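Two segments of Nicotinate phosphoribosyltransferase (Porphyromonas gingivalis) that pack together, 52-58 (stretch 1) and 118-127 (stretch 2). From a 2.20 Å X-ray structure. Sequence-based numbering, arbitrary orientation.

Stretch 1 52-58: GEIRAMA
Stretch 2, residues 118-127: LWETPILAVI

This is a small, wholly side-chain-mediated apolar contact between two helical segments of one chain, burying 340 Å² in all and crossed by no hydrogen bond. Residues 52-56 are helical, continuing a helix that begins earlier, with phi/psi near -65/-40; Met 57 (-62/-19) and Ala 58 (-65/-17) have shallower psi. Residues 120-127 form the second helix, which runs on beyond the segment; its values lie near -63/-44 except at Glu 120, where phi/psi is -40/-70. Both backbones carry helical hydrogen bonds within their own segment: Ala 56 N bonds to Gly 52 O at 2.9 Å and Met 57 N to Glu 53 O at 3.2 Å, while Val 126 N reaches Pro 122 O at 2.8 Å and Ile 127 N reaches Ile 123 O at 2.9 Å.

The register is set by two CA pairs, Glu 53 CA to Val 126 CA at 7.3 Å and Ile 54 CA to Ile 123 CA at 7.4 Å. Ascending numbers in one segment therefore meet descending numbers in the other, and Met 57 arrives at Trp 119 and Pro 122.

Met 57 gives up the most surface, 81 Å². Its CB points toward the partner, and an m, t, p rotamer (-70°, 176°, 60°) sets its CE 3.4 Å from Pro 122 CB and 3.7 Å from Trp 119 CZ3, so one methyl touches both residues. Met 57 SD lies 5.2 Å from the centroid of the Trp 119 six-membered ring, 79° off the normal, placing the sulfur at the ring edge.

Trp 119 sends its CB sideways, yet chi1 -76° and chi2 114° bring the end of the indole nearer. Ile 54, also sideways at CB, approaches the ring obliquely, with Ile 54 CG2 3.9 Å from Trp 119 CH2. Ile 54 (m, t; -71°, 174°) also extends its CD1 to 4.4 Å from Ile 123 CD1, a looser touch; Ile 123 has the same m, t rotamer (-71°, -177°).

At the other end, the CA-to-CB bonds of Glu 53 and Val 126 both point toward the opposing segment. Glu 53 CB packs 3.5 Å from Val 126 CG1, with Val 126 in t (163°). Glu 53 (m, m; -70°, -61°, chi3 -42°) thus contributes aliphatic carbon here, while its OE1 is hydrogen-bonded elsewhere in the structure.

The rule to read is spacing: contacting positions 53, 54 and 57 are spaced i, i+1, i+4, and 119, 122, 123 and 126 are spaced i, i+3, i+4, i+7, as expected where successive helical turns present one side. The CA-to-CB bonds of Arg 55 and Ile 127 point away, and neither residue takes part.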

# COMPACT_ATOMS: atom_id res chain seq x y z
N GLY A 52 12.50 -20.15 -4.60
CA GLY A 52 11.78 -20.93 -5.59
C GLY A 52 10.53 -20.23 -6.08
O GLY A 52 10.21 -20.25 -7.27
N GLU A 53 9.80 -19.61 -5.15
CA GLU A 53 8.58 -18.89 -5.50
C GLU A 53 8.93 -17.67 -6.34
O GLU A 53 8.23 -17.33 -7.29
CB GLU A 53 7.86 -18.45 -4.23
CG GLU A 53 7.23 -19.57 -3.43
CD GLU A 53 6.18 -20.33 -4.22
OE1 GLU A 53 5.37 -19.68 -4.94
OE2 GLU A 53 6.14 -21.57 -4.13
N ILE A 54 10.02 -17.00 -5.98
CA ILE A 54 10.44 -15.82 -6.72
C ILE A 54 10.80 -16.22 -8.14
O ILE A 54 10.44 -15.52 -9.10
CB ILE A 54 11.64 -15.13 -6.03
CG1 ILE A 54 11.17 -14.47 -4.73
CG2 ILE A 54 12.26 -14.10 -6.96
CD1 ILE A 54 12.28 -13.89 -3.89
N ARG A 55 11.50 -17.34 -8.29
CA ARG A 55 11.87 -17.80 -9.62
C ARG A 55 10.63 -18.20 -10.42
O ARG A 55 10.55 -17.96 -11.63
CB ARG A 55 12.85 -18.97 -9.54
CG ARG A 55 14.25 -18.56 -9.11
CD ARG A 55 15.25 -19.69 -9.30
NE ARG A 55 15.27 -20.61 -8.17
CZ ARG A 55 16.12 -20.52 -7.14
NH1 ARG A 55 17.02 -19.55 -7.10
NH2 ARG A 55 16.06 -21.41 -6.16
N ALA A 56 9.65 -18.79 -9.74
CA ALA A 56 8.42 -19.22 -10.41
C ALA A 56 7.68 -18.03 -11.02
O ALA A 56 7.04 -18.18 -12.06
CB ALA A 56 7.51 -19.93 -9.42
N MET A 57 7.79 -16.86 -10.39
CA MET A 57 7.10 -15.67 -10.88
C MET A 57 7.54 -15.22 -12.28
O MET A 57 6.82 -14.47 -12.95
CB MET A 57 7.27 -14.53 -9.86
CG MET A 57 6.49 -14.75 -8.56
SD MET A 57 6.74 -13.47 -7.29
CE MET A 57 6.17 -12.03 -8.18
N ALA A 58 8.70 -15.68 -12.72
CA ALA A 58 9.21 -15.31 -14.04
C ALA A 58 8.31 -15.84 -15.16
O ALA A 58 8.38 -15.38 -16.29
CB ALA A 58 10.63 -15.83 -14.24
N LEU A 118 7.37 -3.33 -8.37
CA LEU A 118 6.35 -4.37 -8.56
C LEU A 118 6.58 -5.64 -7.73
O LEU A 118 5.66 -6.44 -7.58
CB LEU A 118 6.25 -4.73 -10.05
CG LEU A 118 5.99 -3.55 -11.00
CD1 LEU A 118 5.96 -4.06 -12.44
CD2 LEU A 118 4.66 -2.88 -10.64
N TRP A 119 7.78 -5.82 -7.18
CA TRP A 119 8.09 -6.99 -6.37
C TRP A 119 7.47 -6.98 -4.97
O TRP A 119 7.09 -8.02 -4.44
CB TRP A 119 9.62 -7.14 -6.18
CG TRP A 119 10.39 -7.68 -7.35
CD1 TRP A 119 11.32 -7.01 -8.09
CD2 TRP A 119 10.35 -9.02 -7.87
NE1 TRP A 119 11.87 -7.84 -9.02
CE2 TRP A 119 11.30 -9.08 -8.91
CE3 TRP A 119 9.62 -10.17 -7.54
CZ2 TRP A 119 11.53 -10.26 -9.65
CZ3 TRP A 119 9.85 -11.34 -8.27
CH2 TRP A 119 10.80 -11.37 -9.31
N GLU A 120 7.38 -5.79 -4.36
CA GLU A 120 6.88 -5.65 -2.99
C GLU A 120 5.71 -6.51 -2.52
O GLU A 120 5.87 -7.39 -1.68
CB GLU A 120 6.55 -4.20 -2.66
CG GLU A 120 6.27 -3.99 -1.17
CD GLU A 120 5.37 -2.80 -0.87
OE1 GLU A 120 5.01 -2.08 -1.83
OE2 GLU A 120 5.00 -2.59 0.31
N THR A 121 4.52 -6.22 -3.05
CA THR A 121 3.32 -6.93 -2.64
C THR A 121 3.36 -8.44 -2.88
O THR A 121 3.04 -9.22 -1.99
CB THR A 121 2.05 -6.32 -3.30
OG1 THR A 121 1.84 -5.00 -2.78
CG2 THR A 121 0.82 -7.16 -2.99
N PRO A 122 3.75 -8.88 -4.09
CA PRO A 122 3.80 -10.32 -4.37
C PRO A 122 4.75 -11.05 -3.41
O PRO A 122 4.41 -12.10 -2.86
CB PRO A 122 4.30 -10.37 -5.81
CG PRO A 122 3.77 -9.10 -6.40
CD PRO A 122 4.05 -8.10 -5.31
N ILE A 123 5.94 -10.49 -3.19
CA ILE A 123 6.91 -11.11 -2.29
C ILE A 123 6.38 -11.23 -0.86
O ILE A 123 6.55 -12.27 -0.23
CB ILE A 123 8.26 -10.35 -2.29
CG1 ILE A 123 8.97 -10.58 -3.64
CG2 ILE A 123 9.14 -10.82 -1.13
CD1 ILE A 123 10.35 -9.94 -3.74
N LEU A 124 5.75 -10.18 -0.35
CA LEU A 124 5.21 -10.23 1.00
C LEU A 124 4.08 -11.26 1.09
O LEU A 124 4.00 -12.02 2.06
CB LEU A 124 4.71 -8.85 1.43
CG LEU A 124 5.80 -7.81 1.72
CD1 LEU A 124 5.17 -6.44 1.90
CD2 LEU A 124 6.60 -8.21 2.95
N ALA A 125 3.22 -11.30 0.07
CA ALA A 125 2.11 -12.25 0.06
C ALA A 125 2.66 -13.67 -0.01
O ALA A 125 2.10 -14.58 0.59
CB ALA A 125 1.20 -11.99 -1.13
N VAL A 126 3.74 -13.86 -0.76
CA VAL A 126 4.36 -15.17 -0.90
C VAL A 126 4.97 -15.62 0.42
O VAL A 126 4.77 -16.76 0.84
CB VAL A 126 5.46 -15.15 -1.98
CG1 VAL A 126 6.36 -16.38 -1.84
CG2 VAL A 126 4.82 -15.15 -3.36
N ILE A 127 5.70 -14.72 1.07
CA ILE A 127 6.32 -15.05 2.35
C ILE A 127 5.25 -15.41 3.37
O ILE A 127 5.39 -16.38 4.11
CB ILE A 127 7.16 -13.87 2.88
CG1 ILE A 127 8.42 -13.73 2.02
CG2 ILE A 127 7.51 -14.07 4.34
CD1 ILE A 127 9.27 -12.55 2.39